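Local coordinates for fatty acid synthase 1, isoform A (Drosophila melanogaster, PDB 6FN6), which probably makes long-chain saturated fatty acids from acetyl-CoA and malonyl-CoA with NADPH, this piece being its dehydratase–enoylreductase–ketoreductase modifying region, at residues Y264-N269 against V544-A549; G498-I503 against A512-V517; K670-Q675 against E845-V850. All coordinates share one frame; numbering follows the deposited sequence.

Interaction 1. Residues Y264-N269 against V544-A549; sequences YQFVPN and VLKNGA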
loop_
_atom_site.group_PDB
_atom_site.type_symbol
_atom_site.label_atom_id
_atom_site.label_comp_id
_atom_site.label_asym_id
_atom_site.label_seq_id
_atom_site.Cartn_x
_atom_site.Cartn_y
_atom_site.Cartn_z
ATOM N N TYR A 264 51.355 -35.340 18.771
ATOM C CA TYR A 264 52.197 -36.479 19.101
ATOM C C TYR A 264 53.471 -36.009 19.788
ATOM O O TYR A 264 53.976 -34.927 19.495
ATOM C CB TYR A 264 52.539 -37.277 17.841
ATOM C CG TYR A 264 51.440 -38.213 17.408
ATOM C CD1 TYR A 264 50.411 -37.768 16.592
ATOM C CD2 TYR A 264 51.425 -39.537 17.815
ATOM C CE1 TYR A 264 49.401 -38.615 16.190
ATOM C CE2 TYR A 264 50.416 -40.393 17.419
ATOM C CZ TYR A 264 49.406 -39.925 16.607
ATOM O OH TYR A 264 48.395 -40.766 16.207
ATOM N N GLN A 265 53.967 -36.811 20.726
ATOM C CA GLN A 265 55.255 -36.546 21.360
ATOM C C GLN A 265 55.831 -37.822 21.963
ATOM O O GLN A 265 55.107 -38.786 22.215
ATOM C CB GLN A 265 55.130 -35.471 22.444
ATOM C CG GLN A 265 54.172 -35.810 23.576
ATOM C CD GLN A 265 54.348 -34.892 24.773
ATOM O OE1 GLN A 265 53.543 -33.993 25.008
ATOM N NE2 GLN A 265 55.410 -35.118 25.539
ATOM N N PHE A 266 57.138 -37.814 22.201
ATOM C CA PHE A 266 57.815 -38.949 22.810
ATOM C C PHE A 266 57.617 -38.950 24.321
ATOM O O PHE A 266 57.924 -37.968 24.998
ATOM C CB PHE A 266 59.307 -38.926 22.477
ATOM C CG PHE A 266 60.090 -40.023 23.139
ATOM C CD1 PHE A 266 60.050 -41.315 22.643
ATOM C CD2 PHE A 266 60.862 -39.763 24.258
ATOM C CE1 PHE A 266 60.765 -42.327 23.249
ATOM C CE2 PHE A 266 61.580 -40.769 24.869
ATOM C CZ PHE A 266 61.532 -42.054 24.365
ATOM N N VAL A 267 57.088 -40.055 24.838
ATOM C CA VAL A 267 56.882 -40.221 26.269
ATOM C C VAL A 267 57.762 -41.362 26.767
ATOM O O VAL A 267 57.542 -42.517 26.398
ATOM C CB VAL A 267 55.402 -40.490 26.598
ATOM C CG1 VAL A 267 55.204 -40.657 28.103
ATOM C CG2 VAL A 267 54.524 -39.374 26.065
ATOM N N PRO A 268 58.772 -41.047 27.595
ATOM C CA PRO A 268 59.582 -42.131 28.161
ATOM C C PRO A 268 58.737 -43.093 28.990
ATOM O O PRO A 268 57.796 -42.646 29.649
ATOM C CB PRO A 268 60.594 -41.396 29.049
ATOM C CG PRO A 268 60.617 -39.998 28.550
ATOM C CD PRO A 268 59.237 -39.724 28.042
ATOM N N ASN A 269 59.059 -44.382 28.955
ATOM C CA ASN A 269 58.394 -45.349 29.820
ATOM C C ASN A 269 58.513 -44.868 31.260
ATOM O O ASN A 269 57.563 -44.949 32.040
ATOM C CB ASN A 269 59.004 -46.743 29.667
ATOM C CG ASN A 269 58.795 -47.332 28.280
ATOM O OD1 ASN A 269 59.674 -48.010 27.751
ATOM N ND2 ASN A 269 57.623 -47.099 27.697
ATOM N N VAL A 544 60.668 -47.245 21.246
ATOM C CA VAL A 544 61.406 -46.132 20.661
ATOM C C VAL A 544 62.518 -45.678 21.601
ATOM O O VAL A 544 62.262 -45.340 22.756
ATOM C CB VAL A 544 60.466 -44.961 20.329
ATOM C CG1 VAL A 544 61.229 -43.850 19.617
ATOM C CG2 VAL A 544 59.287 -45.440 19.493
ATOM N N LEU A 545 63.752 -45.674 21.104
ATOM C CA LEU A 545 64.891 -45.216 21.893
ATOM C C LEU A 545 65.304 -43.808 21.481
ATOM O O LEU A 545 65.751 -43.586 20.356
ATOM C CB LEU A 545 66.074 -46.178 21.740
ATOM C CG LEU A 545 67.296 -45.922 22.629
ATOM C CD1 LEU A 545 66.932 -45.952 24.104
ATOM C CD2 LEU A 545 68.384 -46.942 22.343
ATOM N N LYS A 546 65.135 -42.858 22.396
ATOM C CA LYS A 546 65.478 -41.464 22.135
ATOM C C LYS A 546 66.281 -40.885 23.300
ATOM O O LYS A 546 65.751 -40.691 24.394
ATOM C CB LYS A 546 64.218 -40.634 21.885
ATOM C CG LYS A 546 64.503 -39.215 21.426
ATOM C CD LYS A 546 63.223 -38.442 21.159
ATOM C CE LYS A 546 63.514 -36.996 20.785
ATOM N NZ LYS A 546 62.272 -36.183 20.671
ATOM N N ASN A 547 67.561 -40.621 23.058
ATOM C CA ASN A 547 68.465 -40.119 24.090
ATOM C C ASN A 547 68.505 -41.043 25.303
ATOM O O ASN A 547 68.212 -40.625 26.423
ATOM C CB ASN A 547 68.053 -38.711 24.535
ATOM C CG ASN A 547 68.317 -37.659 23.473
ATOM O OD1 ASN A 547 69.459 -37.248 23.261
ATOM N ND2 ASN A 547 67.259 -37.207 22.811
ATOM N N GLY A 548 68.870 -42.300 25.072
ATOM C CA GLY A 548 69.124 -43.230 26.156
ATOM C C GLY A 548 67.887 -43.760 26.854
ATOM O O GLY A 548 67.990 -44.626 27.725
ATOM N N ALA A 549 66.717 -43.251 26.475
ATOM C CA ALA A 549 65.474 -43.639 27.133
ATOM C C ALA A 549 64.511 -44.323 26.171
ATOM O O ALA A 549 64.241 -43.823 25.078
ATOM C CB ALA A 549 64.807 -42.421 27.755
#

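Interaction 2. Residues G498-I503 against A512-V517; sequences GLMTCI and ARLVFV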
loop_
_atom_site.group_PDB
_atom_site.type_symbol
_atom_site.label_atom_id
_atom_site.label_comp_id
_atom_site.label_asym_id
_atom_site.label_seq_id
_atom_site.Cartn_x
_atom_site.Cartn_y
_atom_site.Cartn_z
ATOM N N GLY A 498 54.096 -43.864 12.024
ATOM C CA GLY A 498 53.603 -44.376 10.760
ATOM C C GLY A 498 54.019 -45.811 10.514
ATOM O O GLY A 498 53.205 -46.646 10.115
ATOM N N LEU A 499 55.291 -46.100 10.769
ATOM C CA LEU A 499 55.835 -47.433 10.547
ATOM C C LEU A 499 55.142 -48.463 11.434
ATOM O O LEU A 499 54.897 -49.590 11.011
ATOM C CB LEU A 499 57.341 -47.442 10.801
ATOM C CG LEU A 499 58.063 -48.761 10.508
ATOM C CD1 LEU A 499 57.883 -49.160 9.048
ATOM C CD2 LEU A 499 59.541 -48.673 10.867
ATOM N N MET A 500 54.828 -48.072 12.665
ATOM C CA MET A 500 54.142 -48.969 13.585
ATOM C C MET A 500 52.779 -49.358 13.023
ATOM O O MET A 500 52.422 -50.535 12.989
ATOM C CB MET A 500 53.971 -48.314 14.956
ATOM C CG MET A 500 53.450 -49.255 16.039
ATOM S SD MET A 500 54.631 -50.544 16.494
ATOM C CE MET A 500 54.085 -51.934 15.504
ATOM N N THR A 501 52.020 -48.355 12.585
ATOM C CA THR A 501 50.694 -48.573 12.016
ATOM C C THR A 501 50.785 -49.482 10.801
ATOM O O THR A 501 49.945 -50.359 10.605
ATOM C CB THR A 501 50.024 -47.239 11.613
ATOM O OG1 THR A 501 49.993 -46.358 12.741
ATOM C CG2 THR A 501 48.600 -47.467 11.115
ATOM N N CYS A 502 51.815 -49.269 9.989
ATOM C CA CYS A 502 52.019 -50.059 8.783
ATOM C C CYS A 502 52.207 -51.541 9.119
ATOM O O CYS A 502 51.738 -52.412 8.389
ATOM C CB CYS A 502 53.223 -49.532 8.005
ATOM S SG CYS A 502 53.569 -50.436 6.487
ATOM N N ILE A 503 52.893 -51.819 10.226
ATOM C CA ILE A 503 53.149 -53.191 10.654
ATOM C C ILE A 503 51.884 -53.811 11.240
ATOM O O ILE A 503 51.527 -54.941 10.907
ATOM C CB ILE A 503 54.305 -53.252 11.674
ATOM C CG1 ILE A 503 55.615 -52.790 11.029
ATOM C CG2 ILE A 503 54.461 -54.664 12.233
ATOM C CD1 ILE A 503 56.730 -52.528 12.025
ATOM N N ALA A 512 54.392 -59.080 15.442
ATOM C CA ALA A 512 55.524 -58.190 15.188
ATOM C C ALA A 512 55.827 -57.291 16.387
ATOM O O ALA A 512 54.927 -56.928 17.147
ATOM C CB ALA A 512 55.256 -57.338 13.951
ATOM N N ARG A 513 57.099 -56.933 16.538
ATOM C CA ARG A 513 57.541 -56.030 17.600
ATOM C C ARG A 513 58.518 -54.999 17.037
ATOM O O ARG A 513 59.592 -55.356 16.554
ATOM C CB ARG A 513 58.202 -56.806 18.742
ATOM C CG ARG A 513 57.343 -57.902 19.357
ATOM C CD ARG A 513 56.159 -57.337 20.129
ATOM N NE ARG A 513 55.370 -58.393 20.765
ATOM C CZ ARG A 513 54.358 -59.034 20.188
ATOM N NH1 ARG A 513 53.999 -58.745 18.943
ATOM N NH2 ARG A 513 53.705 -59.977 20.854
ATOM N N LEU A 514 58.153 -53.722 17.119
ATOM C CA LEU A 514 58.970 -52.654 16.544
ATOM C C LEU A 514 60.045 -52.168 17.509
ATOM O O LEU A 514 59.753 -51.760 18.633
ATOM C CB LEU A 514 58.088 -51.476 16.127
ATOM C CG LEU A 514 58.823 -50.222 15.643
ATOM C CD1 LEU A 514 59.702 -50.531 14.440
ATOM C CD2 LEU A 514 57.826 -49.132 15.309
ATOM N N VAL A 515 61.291 -52.210 17.047
ATOM C CA VAL A 515 62.424 -51.702 17.809
ATOM C C VAL A 515 63.020 -50.514 17.060
ATOM O O VAL A 515 63.794 -50.682 16.118
ATOM C CB VAL A 515 63.471 -52.807 18.050
ATOM C CG1 VAL A 515 64.616 -52.293 18.911
ATOM C CG2 VAL A 515 62.815 -54.015 18.703
ATOM N N PHE A 516 62.636 -49.313 17.482
ATOM C CA PHE A 516 63.013 -48.086 16.786
ATOM C C PHE A 516 64.106 -47.335 17.548
ATOM O O PHE A 516 63.905 -46.925 18.691
ATOM C CB PHE A 516 61.786 -47.188 16.603
ATOM C CG PHE A 516 61.978 -46.096 15.593
ATOM C CD1 PHE A 516 62.591 -44.905 15.943
ATOM C CD2 PHE A 516 61.524 -46.254 14.296
ATOM C CE1 PHE A 516 62.762 -43.898 15.011
ATOM C CE2 PHE A 516 61.689 -45.250 13.361
ATOM C CZ PHE A 516 62.307 -44.071 13.719
ATOM N N VAL A 517 65.257 -47.151 16.909
ATOM C CA VAL A 517 66.390 -46.491 17.548
ATOM C C VAL A 517 66.858 -45.302 16.715
ATOM O O VAL A 517 67.410 -45.472 15.629
ATOM C CB VAL A 517 67.549 -47.486 17.774
ATOM C CG1 VAL A 517 68.713 -46.806 18.471
ATOM C CG2 VAL A 517 67.072 -48.695 18.572
#

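Interaction 3. Residues K670-Q675 against E845-V850; sequences KRMMWQ and EMQNQV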
loop_
_atom_site.group_PDB
_atom_site.type_symbol
_atom_site.label_atom_id
_atom_site.label_comp_id
_atom_site.label_asym_id
_atom_site.label_seq_id
_atom_site.Cartn_x
_atom_site.Cartn_y
_atom_site.Cartn_z
ATOM N N LYS A 670 37.176 10.502 6.630
ATOM C CA LYS A 670 37.263 11.867 7.148
ATOM C C LYS A 670 35.969 12.630 6.908
ATOM O O LYS A 670 35.572 13.462 7.724
ATOM C CB LYS A 670 38.419 12.630 6.501
ATOM C CG LYS A 670 39.786 11.986 6.668
ATOM C CD LYS A 670 40.860 12.803 5.963
ATOM C CE LYS A 670 42.202 12.086 5.940
ATOM N NZ LYS A 670 42.829 12.007 7.289
ATOM N N ARG A 671 35.308 12.344 5.791
ATOM C CA ARG A 671 34.056 13.013 5.473
ATOM C C ARG A 671 33.047 12.779 6.587
ATOM O O ARG A 671 32.279 13.676 6.936
ATOM C CB ARG A 671 33.496 12.524 4.138
ATOM C CG ARG A 671 34.393 12.813 2.945
ATOM C CD ARG A 671 33.705 12.437 1.646
ATOM N NE ARG A 671 33.480 10.997 1.538
ATOM C CZ ARG A 671 34.282 10.151 0.898
ATOM N NH1 ARG A 671 35.385 10.583 0.296
ATOM N NH2 ARG A 671 33.981 8.860 0.861
ATOM N N MET A 672 33.049 11.570 7.141
ATOM C CA MET A 672 32.123 11.234 8.213
ATOM C C MET A 672 32.831 11.166 9.567
ATOM O O MET A 672 32.841 10.127 10.225
ATOM C CB MET A 672 31.422 9.908 7.902
ATOM C CG MET A 672 30.307 10.044 6.869
ATOM S SD MET A 672 29.809 8.486 6.108
ATOM C CE MET A 672 31.193 8.170 5.015
ATOM N N MET A 673 33.411 12.291 9.976
ATOM C CA MET A 673 34.019 12.415 11.298
ATOM C C MET A 673 33.819 13.812 11.879
ATOM O O MET A 673 33.842 14.811 11.161
ATOM C CB MET A 673 35.520 12.095 11.281
ATOM C CG MET A 673 35.848 10.623 11.128
ATOM S SD MET A 673 37.554 10.236 11.593
ATOM C CE MET A 673 38.493 10.888 10.227
ATOM N N TRP A 674 33.621 13.863 13.191
ATOM C CA TRP A 674 33.514 15.121 13.913
ATOM C C TRP A 674 34.586 15.134 14.997
ATOM O O TRP A 674 34.859 14.104 15.611
ATOM C CB TRP A 674 32.131 15.285 14.546
ATOM C CG TRP A 674 30.984 15.112 13.603
ATOM C CD1 TRP A 674 30.276 16.099 12.979
ATOM C CD2 TRP A 674 30.394 13.873 13.191
ATOM N NE1 TRP A 674 29.286 15.550 12.200
ATOM C CE2 TRP A 674 29.337 14.185 12.313
ATOM C CE3 TRP A 674 30.658 12.532 13.479
ATOM C CZ2 TRP A 674 28.546 13.204 11.720
ATOM C CZ3 TRP A 674 29.871 11.559 12.889
ATOM C CH2 TRP A 674 28.829 11.900 12.019
ATOM N N GLN A 675 35.200 16.287 15.235
ATOM C CA GLN A 675 36.132 16.412 16.350
ATOM C C GLN A 675 35.342 16.686 17.621
ATOM O O GLN A 675 34.571 17.642 17.689
ATOM C CB GLN A 675 37.161 17.516 16.102
ATOM C CG GLN A 675 38.199 17.161 15.047
ATOM C CD GLN A 675 39.527 17.864 15.268
ATOM O OE1 GLN A 675 39.854 18.264 16.385
ATOM N NE2 GLN A 675 40.306 18.004 14.202
ATOM N N GLU A 845 28.746 14.005 -1.715
ATOM C CA GLU A 845 28.206 15.301 -1.315
ATOM C C GLU A 845 27.116 15.149 -0.259
ATOM O O GLU A 845 26.991 15.984 0.638
ATOM C CB GLU A 845 27.656 16.055 -2.525
ATOM C CG GLU A 845 27.059 17.418 -2.183
ATOM C CD GLU A 845 28.012 18.300 -1.393
ATOM O OE1 GLU A 845 29.243 18.118 -1.518
ATOM O OE2 GLU A 845 27.529 19.173 -0.641
ATOM N N MET A 846 26.326 14.087 -0.374
ATOM C CA MET A 846 25.269 13.815 0.594
ATOM C C MET A 846 25.871 13.549 1.973
ATOM O O MET A 846 25.340 13.997 2.991
ATOM C CB MET A 846 24.421 12.625 0.142
ATOM C CG MET A 846 23.102 12.485 0.878
ATOM S SD MET A 846 22.056 13.950 0.735
ATOM C CE MET A 846 22.088 14.538 2.423
ATOM N N GLN A 847 26.977 12.810 1.997
ATOM C CA GLN A 847 27.688 12.527 3.239
ATOM C C GLN A 847 28.193 13.814 3.883
ATOM O O GLN A 847 28.105 13.992 5.096
ATOM C CB GLN A 847 28.866 11.584 2.985
ATOM C CG GLN A 847 28.472 10.193 2.524
ATOM C CD GLN A 847 29.635 9.438 1.911
ATOM O OE1 GLN A 847 30.751 9.951 1.833
ATOM N NE2 GLN A 847 29.381 8.207 1.482
ATOM N N ASN A 848 28.725 14.712 3.062
ATOM C CA ASN A 848 29.290 15.958 3.561
ATOM C C ASN A 848 28.211 16.898 4.084
ATOM O O ASN A 848 28.456 17.682 5.000
ATOM C CB ASN A 848 30.097 16.647 2.461
ATOM C CG ASN A 848 31.405 15.940 2.172
ATOM O OD1 ASN A 848 32.163 15.613 3.087
ATOM N ND2 ASN A 848 31.673 15.689 0.896
ATOM N N GLN A 849 27.020 16.828 3.500
ATOM C CA GLN A 849 25.923 17.682 3.933
ATOM C C GLN A 849 25.397 17.248 5.301
ATOM O O GLN A 849 25.208 18.078 6.190
ATOM C CB GLN A 849 24.792 17.681 2.904
ATOM C CG GLN A 849 23.604 18.547 3.303
ATOM C CD GLN A 849 23.992 20.004 3.496
ATOM O OE1 GLN A 849 24.005 20.513 4.617
ATOM N NE2 GLN A 849 24.317 20.680 2.401
ATOM N N VAL A 850 25.158 15.949 5.467
ATOM C CA VAL A 850 24.569 15.442 6.702
ATOM C C VAL A 850 25.491 15.729 7.882
ATOM O O VAL A 850 25.027 16.099 8.961
ATOM C CB VAL A 850 24.254 13.926 6.607
ATOM C CG1 VAL A 850 23.183 13.666 5.561
ATOM C CG2 VAL A 850 25.502 13.123 6.290
#

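Interaction 1. Residues Y264-N269 against V544-A549
Val544 meets the rim of the Phe266 ring in two ways. Its carbonyl O lies near the ring plane, 3.4 Å from Phe266 CE1, where the slightly positive edge hydrogens of an aromatic ring should suit an oxygen. Its side chain packs beside the same corner, with Val544 CB 3.9 Å from Phe266 CE1 and CG1 against CE1 and CD1. Two residues on, Lys546 crosses one face of the ring in a CH-pi contact: Lys546 CB sits 3.9 Å from the Phe266 ring centroid, only 10° off the ring normal. CG stands anti to the backbone N (chi1 -172°) and the rest of the chain is extended, which carries Lys546 CD back along the ring to Phe266 CG, 4.0 Å away. Lys546 to Ala549 then form a type I' turn, the tight reversal of a beta hairpin joining strands 542-546 and 549-557 in the pseudo-ketoreductase part of the chain. Strand 257-268 pairs with 549-557, through Gln265 with Arg554 and Val267 with Thr552, so Phe266 reaches past this middle strand to the hairpin's first arm. At Ala549 the carbonyl O, which also accepts Lys546 N, approaches the ring edge 3.3 Å from Phe266 CZ.

Interaction 2. Residues G498-I503 against A512-V517
This is buried, wholly apolar helix-on-strand packing inside a beta-alpha-beta unit of the pseudo-ketoreductase domain, a member of the NADP-Rossmann clan. The unit runs from strand 483-489 through helix 496-504 to strand 512-517, and the helix segment lies nearly antiparallel to the last strand, at 165°, with the two axes 9.4 Å apart. Leu514 is the central residue on the strand side. Met500 bends at chi2 and chi3 so that its thioether lies alongside this leucine: SD is 3.6 Å from Leu514 CB, and it also touches CD2, while the methyl CE continues past CB. The other branch of Leu514 meets the residue just before Met500, Leu499, whose CD2 comes within 4.0 Å of Leu514 CD1. Leu499 also touches Leu1076 on helix 1072-1090, so the helix is sandwiched between the strand and a helix of the ketoreductase region. Ile503 divides its branches between two strand residues. Ile503 CD1 approaches Leu514 CD1 at 4.3 Å, and the isoleucine side chain also touches Val486 of strand 483-489, whereas Ile503 CG2 lies methyl to methyl against Ala512 CB at 3.3 Å.

Interaction 3. Residues K670-Q675 against E845-V850
Arg671 and Gln847 are joined by the one hydrogen bond between these segments, from Arg671 NE to Gln847 OE1 at 2.9 Å. It ties the residues just before strand 673-675 to helix 844-860 in the enoylreductase, whose zinc-binding-dehydrogenase family belongs to the medium-chain dehydrogenase/reductases. The oxygen is met almost head-on, with a C=O...N angle of 176°, although the N-H is bent to 149° and the acceptor is tilted out of the guanidinium plane. The two flat groups lie only 21° apart. Arg671 gets there by bending at chi3, after its CB and CG have passed Asn848 OD1, which stands 3.5 Å from Arg671 CB. The methyl of Met672 lies over one face of the same amide, with Met672 CE 3.7 Å from Gln847 CD. Replacing Arg671 by an alanine would probably leave Gln847 OE1 without its N-H donor and open a gap beside Asn848. One shell out, the Gln847 amide is held at its other end too, because NE2 donates to Val839 O; with both ends engaged, its flip is likely to be fixed. Met672 also touches Val851 on the same helix and Met656 on strand 652-656. Further along, Trp674 lies against Val854 and Ala855, and its indole NE1 is hydrogen-bonded to Val851 O.

Overall arrangement
From the N terminus, strand 257-268 waits some 275 residues for its partner: interaction 1 closes that long loop when the hairpin beginning with strand 542-546 arrives. Interaction 2, a short closure across eight residues, is nested inside it. The two touch, since strands 512-517 and 542-546 are neighbours, and Leu545 N lies 2.7 Å from Phe516 O, probably as a hydrogen bond. Together they join strand 257-268 to the pseudo-ketoreductase strands and helix 496-504. Interaction 3 comes later, in series, closing a 169-residue excursion within the enoylreductase. Its centre is about 66 Å from that of interaction 1 and 70 Å from that of interaction 2.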